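Local coordinates for colicin-B (Escherichia coli, PDB 1RH1), which kills Escherichia coli and closely related bacteria by forming a channel in the cytoplasmic membrane, which depolarises it and dissipates cellular energy, at residues G56-S62 and D82-V88; A216-N221 and N264-V270. All blocks are in the same frame, centred on the assembly; numbering follows the deposited sequence.

Interaction 1 of 2, residues G56-S62 and D82-V88; sequences GIALVQS and DWSGWSV
Loop-to-loop packing, held by backbone and side-chain polar groups and one tryptophan face, joins Gly56-Ser62 to Asp82-Val88 where the chain leads into strands 62-64 and 87-90 of the mixed sheet. From Ile57 to Val60 the backbone is extended, yet 56-62 stays irregular, and 82-88 is loop until it runs into strand 87-90. The chains run in the same direction, with CA atoms 4.7 Å apart at Ala58 and Trp83, 4.8 Å at Val60 and Ser87. Gly56 CA lies 3.6 Å from the centroid of the five-membered ring of Trp83, a CH-pi contact over the face; Trp83 takes chi1 m, and its NE1 bonds to Ser53 O. The two loops lead into strands 62-64 and 87-90, which pair in parallel. Asp82, chi1 t, accepts a hydrogen bond from Leu59 N at OD1 (3.1 Å), while Gln61 N donates to Ser87 O (2.9 Å), an oxygen that also lies 3.5 Å from Val60 CA in a CA-H...O contact. Ser87, chi1 m, places OG 2.9 Å from Ala58 O. Ala58 CB fits into the turn of the second loop, 3.7 Å from Trp83 O and 3.8 Å from Gly85 C.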
loop_
_atom_site.group_PDB
_atom_site.type_symbol
_atom_site.label_atom_id
_atom_site.label_comp_id
_atom_site.label_asym_id
_atom_site.label_seq_id
_atom_site.Cartn_x
_atom_site.Cartn_y
_atom_site.Cartn_z
ATOM N N GLY A 56 -18.572 41.444 -5.249
ATOM C CA GLY A 56 -17.220 41.092 -4.878
ATOM C C GLY A 56 -16.729 39.811 -5.518
ATOM O O GLY A 56 -15.525 39.532 -5.518
ATOM N N ILE A 57 -17.652 39.027 -6.069
ATOM C CA ILE A 57 -17.245 37.757 -6.615
ATOM C C ILE A 57 -16.969 37.915 -8.090
ATOM O O ILE A 57 -17.572 38.753 -8.783
ATOM C CB ILE A 57 -18.340 36.652 -6.383
ATOM C CG1 ILE A 57 -19.657 36.980 -7.065
ATOM C CG2 ILE A 57 -18.507 36.494 -4.876
ATOM C CD1 ILE A 57 -20.642 35.814 -7.114
ATOM N N ALA A 58 -16.025 37.040 -8.494
ATOM C CA ALA A 58 -15.623 36.895 -9.879
ATOM C C ALA A 58 -16.767 36.428 -10.763
ATOM O O ALA A 58 -17.768 35.985 -10.211
ATOM C CB ALA A 58 -14.519 35.908 -9.935
ATOM N N LEU A 59 -16.723 36.478 -12.101
ATOM C CA LEU A 59 -17.883 36.062 -12.900
ATOM C C LEU A 59 -18.177 34.568 -12.749
ATOM O O LEU A 59 -17.301 33.754 -12.408
ATOM C CB LEU A 59 -17.666 36.361 -14.383
ATOM C CG LEU A 59 -16.899 35.338 -15.231
ATOM C CD1 LEU A 59 -17.128 35.613 -16.699
ATOM C CD2 LEU A 59 -15.438 35.368 -14.875
ATOM N N VAL A 60 -19.431 34.184 -12.982
ATOM C CA VAL A 60 -19.789 32.769 -12.903
ATOM C C VAL A 60 -19.355 32.215 -14.249
ATOM O O VAL A 60 -20.016 32.379 -15.279
ATOM C CB VAL A 60 -21.336 32.641 -12.622
ATOM C CG1 VAL A 60 -21.854 31.234 -12.794
ATOM C CG2 VAL A 60 -21.582 32.928 -11.146
ATOM N N GLN A 61 -18.179 31.584 -14.239
ATOM C CA GLN A 61 -17.622 31.210 -15.515
ATOM C C GLN A 61 -18.196 29.994 -16.155
ATOM O O GLN A 61 -18.342 30.015 -17.369
ATOM C CB GLN A 61 -16.115 31.031 -15.424
ATOM C CG GLN A 61 -15.571 30.009 -14.485
ATOM C CD GLN A 61 -14.098 29.873 -14.718
ATOM O OE1 GLN A 61 -13.287 30.208 -13.865
ATOM N NE2 GLN A 61 -13.773 29.363 -15.901
ATOM N N SER A 62 -18.583 28.988 -15.380
ATOM C CA SER A 62 -19.111 27.762 -15.952
ATOM C C SER A 62 -20.167 27.097 -15.085
ATOM O O SER A 62 -20.472 27.549 -13.989
ATOM C CB SER A 62 -17.939 26.830 -16.184
ATOM O OG SER A 62 -18.305 25.756 -17.025
ATOM N N ASP A 82 -12.530 42.249 -13.940
ATOM C CA ASP A 82 -13.254 41.539 -12.891
ATOM C C ASP A 82 -12.607 41.500 -11.532
ATOM O O ASP A 82 -11.534 42.074 -11.328
ATOM C CB ASP A 82 -13.497 40.135 -13.442
ATOM C CG ASP A 82 -14.460 39.177 -12.739
ATOM O OD1 ASP A 82 -14.065 38.021 -12.581
ATOM O OD2 ASP A 82 -15.579 39.559 -12.374
ATOM N N TRP A 83 -13.326 40.842 -10.614
ATOM C CA TRP A 83 -12.857 40.600 -9.266
ATOM C C TRP A 83 -11.964 39.389 -9.254
ATOM O O TRP A 83 -11.991 38.550 -10.154
ATOM C CB TRP A 83 -13.981 40.310 -8.303
ATOM C CG TRP A 83 -14.912 41.472 -8.041
ATOM C CD1 TRP A 83 -16.074 41.612 -8.743
ATOM C CD2 TRP A 83 -14.714 42.457 -7.136
ATOM N NE1 TRP A 83 -16.629 42.699 -8.286
ATOM C CE2 TRP A 83 -15.850 43.230 -7.340
ATOM C CE3 TRP A 83 -13.775 42.829 -6.197
ATOM C CZ2 TRP A 83 -16.069 44.391 -6.611
ATOM C CZ3 TRP A 83 -13.984 43.996 -5.457
ATOM C CH2 TRP A 83 -15.123 44.773 -5.660
ATOM N N SER A 84 -11.213 39.295 -8.163
ATOM C CA SER A 84 -10.281 38.201 -7.960
ATOM C C SER A 84 -10.924 36.826 -7.865
ATOM O O SER A 84 -11.992 36.690 -7.275
ATOM C CB SER A 84 -9.484 38.397 -6.683
ATOM O OG SER A 84 -8.582 39.492 -6.704
ATOM N N GLY A 85 -10.305 35.820 -8.501
ATOM C CA GLY A 85 -10.697 34.431 -8.341
ATOM C C GLY A 85 -11.457 33.670 -9.425
ATOM O O GLY A 85 -11.392 33.806 -10.654
ATOM N N TRP A 86 -12.226 32.860 -8.697
ATOM C CA TRP A 86 -12.992 31.709 -9.122
ATOM C C TRP A 86 -14.494 31.672 -8.850
ATOM O O TRP A 86 -14.911 31.958 -7.726
ATOM C CB TRP A 86 -12.297 30.559 -8.446
ATOM C CG TRP A 86 -11.550 29.636 -9.356
ATOM C CD1 TRP A 86 -11.751 29.613 -10.714
ATOM C CD2 TRP A 86 -10.673 28.697 -8.922
ATOM N NE1 TRP A 86 -10.999 28.630 -11.152
ATOM C CE2 TRP A 86 -10.346 28.059 -10.127
ATOM C CE3 TRP A 86 -10.123 28.286 -7.719
ATOM C CZ2 TRP A 86 -9.461 26.993 -10.162
ATOM C CZ3 TRP A 86 -9.231 27.205 -7.757
ATOM C CH2 TRP A 86 -8.904 26.568 -8.963
ATOM N N SER A 87 -15.353 31.271 -9.794
ATOM C CA SER A 87 -16.795 31.143 -9.536
ATOM C C SER A 87 -17.448 30.203 -10.532
ATOM O O SER A 87 -17.397 30.431 -11.742
ATOM C CB SER A 87 -17.572 32.465 -9.662
ATOM O OG SER A 87 -17.278 33.497 -8.734
ATOM N N VAL A 88 -18.092 29.148 -10.033
ATOM C CA VAL A 88 -18.807 28.183 -10.868
ATOM C C VAL A 88 -20.261 28.031 -10.430
ATOM O O VAL A 88 -20.575 28.273 -9.267
ATOM C CB VAL A 88 -18.128 26.800 -10.800
ATOM C CG1 VAL A 88 -16.672 26.945 -11.165
ATOM C CG2 VAL A 88 -18.169 26.233 -9.407
HETATM O O HOH W 1 -18.914 39.663 -11.721
#

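Interaction 2 of 2, residues A216-N221 and N264-V270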
loop_
_atom_site.group_PDB
_atom_site.type_symbol
_atom_site.label_atom_id
_atom_site.label_comp_id
_atom_site.label_asym_id
_atom_site.label_seq_id
_atom_site.Cartn_x
_atom_site.Cartn_y
_atom_site.Cartn_z
ATOM N N ALA A 216 -15.976 27.465 -1.008
ATOM C CA ALA A 216 -15.412 26.264 -0.417
ATOM C C ALA A 216 -13.984 26.007 -0.824
ATOM O O ALA A 216 -13.645 26.248 -1.983
ATOM C CB ALA A 216 -16.175 25.058 -0.827
ATOM N N PRO A 217 -13.113 25.517 0.072
ATOM C CA PRO A 217 -11.758 25.117 -0.258
ATOM C C PRO A 217 -11.587 23.798 -1.014
ATOM O O PRO A 217 -11.165 22.759 -0.484
ATOM C CB PRO A 217 -11.073 25.150 1.078
ATOM C CG PRO A 217 -12.152 24.688 2.011
ATOM C CD PRO A 217 -13.332 25.483 1.512
ATOM N N VAL A 218 -11.968 23.869 -2.296
ATOM C CA VAL A 218 -11.720 22.800 -3.244
ATOM C C VAL A 218 -10.216 22.809 -3.469
ATOM O O VAL A 218 -9.592 21.747 -3.559
ATOM C CB VAL A 218 -12.443 23.073 -4.530
ATOM C CG1 VAL A 218 -12.180 21.967 -5.519
ATOM C CG2 VAL A 218 -13.920 23.206 -4.213
ATOM N N SER A 219 -9.665 24.045 -3.571
ATOM C CA SER A 219 -8.230 24.348 -3.482
ATOM C C SER A 219 -7.365 23.538 -4.440
ATOM O O SER A 219 -7.756 23.547 -5.614
ATOM C CB SER A 219 -7.950 24.153 -1.978
ATOM O OG SER A 219 -6.833 24.876 -1.492
ATOM N N PRO A 220 -6.251 22.836 -4.142
ATOM C CA PRO A 220 -5.220 23.111 -3.137
ATOM C C PRO A 220 -4.240 24.176 -3.596
ATOM O O PRO A 220 -3.992 24.318 -4.796
ATOM C CB PRO A 220 -4.567 21.754 -2.845
ATOM C CG PRO A 220 -4.623 21.069 -4.172
ATOM C CD PRO A 220 -5.981 21.525 -4.732
ATOM N N ASN A 221 -3.739 24.938 -2.606
ATOM C CA ASN A 221 -2.886 26.119 -2.774
ATOM C C ASN A 221 -3.578 27.324 -3.434
ATOM O O ASN A 221 -3.177 28.475 -3.256
ATOM C CB ASN A 221 -1.636 25.794 -3.607
ATOM C CG ASN A 221 -0.689 24.800 -2.955
ATOM O OD1 ASN A 221 0.007 25.144 -1.994
ATOM N ND2 ASN A 221 -0.638 23.558 -3.459
ATOM N N ASN A 264 -0.970 18.947 -6.680
ATOM C CA ASN A 264 -1.956 19.994 -6.898
ATOM C C ASN A 264 -3.365 19.554 -7.242
ATOM O O ASN A 264 -4.236 20.380 -7.510
ATOM C CB ASN A 264 -1.419 20.927 -7.977
ATOM C CG ASN A 264 -0.153 21.685 -7.565
ATOM O OD1 ASN A 264 0.678 21.983 -8.418
ATOM N ND2 ASN A 264 0.077 22.037 -6.297
ATOM N N ASN A 265 -3.597 18.242 -7.169
ATOM C CA ASN A 265 -4.896 17.593 -7.349
ATOM C C ASN A 265 -5.619 17.235 -6.037
ATOM O O ASN A 265 -5.019 16.731 -5.082
ATOM C CB ASN A 265 -4.716 16.317 -8.179
ATOM C CG ASN A 265 -4.351 16.519 -9.640
ATOM O OD1 ASN A 265 -4.014 15.593 -10.383
ATOM N ND2 ASN A 265 -4.408 17.763 -10.078
ATOM N N HIS A 266 -6.942 17.476 -5.997
ATOM C CA HIS A 266 -7.755 17.230 -4.813
ATOM C C HIS A 266 -9.196 16.968 -5.170
ATOM O O HIS A 266 -9.696 17.426 -6.191
ATOM C CB HIS A 266 -7.713 18.430 -3.871
ATOM C CG HIS A 266 -7.599 18.072 -2.400
ATOM N ND1 HIS A 266 -8.325 18.587 -1.414
ATOM C CD2 HIS A 266 -6.715 17.153 -1.843
ATOM C CE1 HIS A 266 -7.896 18.001 -0.304
ATOM N NE2 HIS A 266 -6.928 17.135 -0.546
ATOM N N ASP A 267 -9.825 16.165 -4.307
ATOM C CA ASP A 267 -11.269 15.895 -4.318
ATOM C C ASP A 267 -11.785 15.987 -2.892
ATOM O O ASP A 267 -11.135 15.530 -1.945
ATOM C CB ASP A 267 -11.620 14.499 -4.861
ATOM C CG ASP A 267 -10.954 13.254 -4.266
ATOM O OD1 ASP A 267 -11.407 12.148 -4.573
ATOM O OD2 ASP A 267 -9.979 13.382 -3.519
ATOM N N VAL A 268 -12.912 16.663 -2.689
ATOM C CA VAL A 268 -13.446 16.836 -1.343
ATOM C C VAL A 268 -14.956 16.742 -1.367
ATOM O O VAL A 268 -15.563 16.720 -2.434
ATOM C CB VAL A 268 -13.071 18.216 -0.727
ATOM C CG1 VAL A 268 -11.573 18.400 -0.628
ATOM C CG2 VAL A 268 -13.611 19.323 -1.599
ATOM N N ILE A 269 -15.591 16.691 -0.203
ATOM C CA ILE A 269 -17.034 16.734 -0.179
ATOM C C ILE A 269 -17.341 18.037 0.506
ATOM O O ILE A 269 -17.041 18.277 1.675
ATOM C CB ILE A 269 -17.596 15.518 0.588
ATOM C CG1 ILE A 269 -17.554 14.308 -0.325
ATOM C CG2 ILE A 269 -19.031 15.749 1.013
ATOM C CD1 ILE A 269 -18.086 13.046 0.340
ATOM N N VAL A 270 -17.890 18.914 -0.324
ATOM C CA VAL A 270 -18.260 20.245 0.110
ATOM C C VAL A 270 -19.626 20.115 0.745
ATOM O O VAL A 270 -20.588 19.682 0.110
ATOM C CB VAL A 270 -18.327 21.197 -1.085
ATOM C CG1 VAL A 270 -18.730 22.549 -0.564
ATOM C CG2 VAL A 270 -16.989 21.333 -1.779
#
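Apolar packing dominates where Ala216-Asn221, leading from strand 213-216 toward strand 225-228, runs antiparallel alongside strand 266-271 of the mixed sheet; CA-CA spacings of 6.7 Å (Ala216, Val270) and 6.5 Å (Val218, Val268) are too wide for strand pairing. Ala216 CB meets Val270 CG1 at 3.6 Å, and Val218 CG2 reaches Val270 CG2 at 4.3 Å. Val270 also touches Leu227, and Val218 touches Leu225, both of strand 225-228. Val268, whose CG2 is 4.3 Å from Val218 CA, points the same way as Val270 and His266, so these three line one side of the strand, whereas Asp267 points away and forms a salt bridge with Arg170. Pro220, after a cis peptide bond, brings CD to 3.6 Å from His266 CB and CG to 3.4 Å from Asn264 O. Val218 O lies near the edge of the His266 ring and 3.8 Å from its CB, while His266 NE2 bonds to Thr10 O. Within the loop, Val218 N donates to Ala216 O (2.9 Å), closing an inverse gamma turn centred on Pro217. With no clear hydrogen bond between the segments, the loop is matched to the sheet chiefly by shape, through aliphatic side chains and a proline ring set against His266 and the Asn264 backbone.

Read from the N terminus, the two contacts come in series. Interaction 1 closes first, bringing 82-88 back to 56-62 across 19 residues that include most of strand 62-64 and all of strand 70-73. Interaction 2 opens far later and brings 264-270 to 216-221 across 42 residues, so the loops neither nest nor cross. Their centres lie about 17 Å apart, their nearest atoms about 4 Å, without touching. The common element is the mixed sheet: strand 87-90 pairs with 225-228, which lies in the loop interaction 2 closes; 225-228 pairs with 213-216, that with 189-201, and that with 266-271. Contacts that close in series along the chain are thus joined through a shared sheet.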